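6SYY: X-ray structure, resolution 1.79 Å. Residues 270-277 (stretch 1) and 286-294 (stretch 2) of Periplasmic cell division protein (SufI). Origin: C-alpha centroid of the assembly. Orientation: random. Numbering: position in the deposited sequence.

Stretch 1 270-277: QRMRFWVI
Stretch 2 (286-294) TPKEVNEIL

The two stretches pair as antiparallel β-strands, joined by four backbone hydrogen bonds, an apolar cluster on one face and a salt bridge beyond the paired segment. The strand through Phe 274 to Ile 277 and the one ending at Val 290 run at 142° between their N-to-C directions, with axes approaching to 4.3 Å; 710 Å² is buried, both sides summed.

Register follows from two hydrogen-bonded pairs flanking a non-hydrogen-bonded one. Phe 274 N donates to Val 290 O (3.1 Å) and Val 290 N to Phe 274 O (2.8 Å). Val 276 N donates to Lys 288 O (2.8 Å), and Lys 288 N returns to Val 276 O (3.0 Å). Between them, Trp 275 and Glu 289 bring their CA atoms to 4.3 Å. Here CA-H groups point at carbonyls: Trp 275 CA lies 3.3 Å from Lys 288 O, and Glu 289 CA 3.4 Å from Phe 274 O. All these residues have extended phi/psi, such as -159/176 at Phe 274.

Phe 274, Val 276, Lys 288 and Val 290 share a face. Phe 274 (chi1 p, chi2 103°) presents a ring face to Val 290 CG2, 3.9 Å from the ring centroid, and its edge to Ile 293, CE1 to CG2 3.8 Å. Val 276 CG2 (chi1 t) lies 3.6 Å from Ile 293 CG2. Phe 274, Val 276 and Ile 293 are buried, which suits their apolar side chains. Lys 288 (mmtt) leads away, NZ donating to Thr 286 OG1 at 3.0 Å.

On the other face, Trp 275 (m, chi2 -98°) packs against the aliphatic part of Glu 289 (tt), NE1 to CB 3.4 Å, while Glu 289 OE2 accepts from a water 2.8 Å away and lies 4.1 Å from Arg 273 NE, beyond a salt bridge.

Beyond the paired segment, extended Arg 271 (mtt, chi4 -164°) reaches Glu 292 (pt, chi3 -100°): NH1 donates to OE2 at 2.9 Å, a salt bridge. Another water lies 2.6 Å from Met 272 O and 2.8 Å from Asn 291 O.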

# COMPACT_ATOMS: atom_id res chain seq x y z
N GLN A 270 16.39 -23.78 6.98
CA GLN A 270 16.75 -22.43 7.41
C GLN A 270 15.88 -21.37 6.73
O GLN A 270 15.21 -21.61 5.72
CB GLN A 270 18.23 -22.17 7.11
CG GLN A 270 19.17 -23.07 7.91
CD GLN A 270 20.60 -23.02 7.40
OE1 GLN A 270 20.89 -22.36 6.41
NE2 GLN A 270 21.50 -23.74 8.08
N ARG A 271 15.88 -20.18 7.34
CA ARG A 271 15.32 -18.98 6.74
C ARG A 271 16.41 -18.29 5.92
O ARG A 271 17.51 -18.04 6.42
CB ARG A 271 14.81 -18.01 7.81
CG ARG A 271 13.67 -18.51 8.68
CD ARG A 271 13.19 -17.39 9.58
NE ARG A 271 11.97 -17.71 10.30
CZ ARG A 271 11.20 -16.80 10.89
NH1 ARG A 271 11.53 -15.52 10.84
NH2 ARG A 271 10.09 -17.16 11.53
N MET A 272 16.09 -17.99 4.67
CA MET A 272 17.05 -17.29 3.82
C MET A 272 17.10 -15.81 4.18
O MET A 272 16.10 -15.21 4.58
CB MET A 272 16.68 -17.47 2.34
CG MET A 272 17.67 -16.82 1.38
SD MET A 272 17.26 -17.18 -0.33
CE MET A 272 17.33 -18.95 -0.29
N ARG A 273 18.28 -15.22 4.04
CA ARG A 273 18.42 -13.79 4.23
C ARG A 273 17.91 -13.02 3.02
O ARG A 273 17.90 -13.52 1.89
CB ARG A 273 19.88 -13.42 4.51
CG ARG A 273 20.88 -13.84 3.43
CD ARG A 273 22.07 -12.88 3.45
NE ARG A 273 23.31 -13.38 2.87
CZ ARG A 273 23.51 -13.62 1.58
NH1 ARG A 273 22.52 -13.45 0.71
NH2 ARG A 273 24.68 -14.04 1.15
N PHE A 274 17.49 -11.79 3.27
CA PHE A 274 17.15 -10.83 2.22
C PHE A 274 17.24 -9.44 2.83
O PHE A 274 17.49 -9.28 4.03
CB PHE A 274 15.77 -11.13 1.61
CG PHE A 274 14.65 -11.13 2.60
CD1 PHE A 274 13.79 -10.04 2.68
CD2 PHE A 274 14.43 -12.22 3.43
CE1 PHE A 274 12.74 -10.04 3.58
CE2 PHE A 274 13.38 -12.22 4.33
CZ PHE A 274 12.53 -11.12 4.41
N TRP A 275 17.04 -8.42 1.99
CA TRP A 275 17.29 -7.04 2.39
C TRP A 275 16.08 -6.16 2.11
O TRP A 275 15.58 -6.14 0.98
CB TRP A 275 18.50 -6.47 1.66
CG TRP A 275 19.78 -7.15 2.00
CD1 TRP A 275 20.71 -6.73 2.91
CD2 TRP A 275 20.27 -8.37 1.45
NE1 TRP A 275 21.76 -7.62 2.95
CE2 TRP A 275 21.51 -8.64 2.07
CE3 TRP A 275 19.79 -9.27 0.49
CZ2 TRP A 275 22.27 -9.76 1.76
CZ3 TRP A 275 20.54 -10.38 0.19
CH2 TRP A 275 21.78 -10.61 0.82
N VAL A 276 15.64 -5.43 3.13
CA VAL A 276 14.70 -4.34 2.91
C VAL A 276 15.47 -3.18 2.29
O VAL A 276 16.47 -2.72 2.85
CB VAL A 276 14.03 -3.92 4.22
CG1 VAL A 276 13.11 -2.72 3.99
CG2 VAL A 276 13.27 -5.08 4.83
N ILE A 277 15.01 -2.72 1.13
CA ILE A 277 15.63 -1.56 0.51
C ILE A 277 14.70 -0.36 0.40
O ILE A 277 15.18 0.77 0.23
CB ILE A 277 16.21 -1.90 -0.88
CG1 ILE A 277 15.10 -2.37 -1.82
CG2 ILE A 277 17.33 -2.93 -0.75
CD1 ILE A 277 15.47 -2.28 -3.29
N THR A 286 20.35 2.76 3.31
CA THR A 286 21.18 1.60 3.02
C THR A 286 20.31 0.36 3.08
O THR A 286 19.24 0.38 3.70
CB THR A 286 22.34 1.45 4.01
OG1 THR A 286 21.81 1.13 5.30
CG2 THR A 286 23.17 2.73 4.10
N PRO A 287 20.74 -0.74 2.46
CA PRO A 287 20.00 -2.00 2.61
C PRO A 287 20.03 -2.48 4.05
O PRO A 287 21.02 -2.32 4.77
CB PRO A 287 20.74 -2.96 1.68
CG PRO A 287 21.42 -2.08 0.69
CD PRO A 287 21.81 -0.85 1.45
N LYS A 288 18.92 -3.08 4.49
CA LYS A 288 18.77 -3.61 5.84
C LYS A 288 18.54 -5.11 5.74
O LYS A 288 17.48 -5.55 5.28
CB LYS A 288 17.61 -2.93 6.58
CG LYS A 288 17.59 -1.42 6.46
CD LYS A 288 18.82 -0.77 7.08
CE LYS A 288 18.82 0.74 6.85
NZ LYS A 288 19.93 1.43 7.57
N GLU A 289 19.53 -5.90 6.17
CA GLU A 289 19.43 -7.35 6.09
C GLU A 289 18.49 -7.87 7.18
O GLU A 289 18.62 -7.52 8.35
CB GLU A 289 20.81 -8.00 6.23
CG GLU A 289 20.77 -9.51 6.11
CD GLU A 289 22.14 -10.15 6.09
OE1 GLU A 289 23.14 -9.44 5.86
OE2 GLU A 289 22.22 -11.38 6.30
N VAL A 290 17.53 -8.70 6.77
CA VAL A 290 16.54 -9.27 7.68
C VAL A 290 16.32 -10.72 7.27
O VAL A 290 16.84 -11.20 6.26
CB VAL A 290 15.20 -8.52 7.64
CG1 VAL A 290 15.38 -7.07 8.06
CG2 VAL A 290 14.56 -8.62 6.26
N ASN A 291 15.54 -11.43 8.09
CA ASN A 291 15.04 -12.75 7.72
C ASN A 291 13.52 -12.82 7.81
O ASN A 291 12.95 -13.91 7.66
CB ASN A 291 15.70 -13.85 8.56
CG ASN A 291 15.59 -13.59 10.06
OD1 ASN A 291 14.54 -13.19 10.56
ND2 ASN A 291 16.68 -13.83 10.78
N GLU A 292 12.85 -11.70 8.05
CA GLU A 292 11.40 -11.62 7.99
C GLU A 292 10.98 -10.16 7.92
O GLU A 292 11.71 -9.27 8.34
CB GLU A 292 10.72 -12.31 9.18
CG GLU A 292 11.04 -11.70 10.52
CD GLU A 292 10.08 -12.14 11.60
OE1 GLU A 292 9.15 -11.37 11.92
OE2 GLU A 292 10.25 -13.26 12.13
N ILE A 293 9.78 -9.94 7.38
CA ILE A 293 9.19 -8.60 7.31
C ILE A 293 7.71 -8.70 7.64
O ILE A 293 7.02 -9.64 7.23
CB ILE A 293 9.39 -7.94 5.93
CG1 ILE A 293 8.89 -8.86 4.81
CG2 ILE A 293 10.85 -7.56 5.73
CD1 ILE A 293 8.80 -8.16 3.48
N LEU A 294 7.22 -7.71 8.39
CA LEU A 294 5.81 -7.57 8.72
C LEU A 294 5.24 -6.47 7.84
O LEU A 294 5.77 -5.36 7.82
CB LEU A 294 5.64 -7.23 10.20
CG LEU A 294 4.25 -7.24 10.83
CD1 LEU A 294 3.67 -8.64 10.79
CD2 LEU A 294 4.35 -6.75 12.27
O HOH W 1 13.65 -15.53 5.43
O HOH W 2 24.79 -12.43 5.75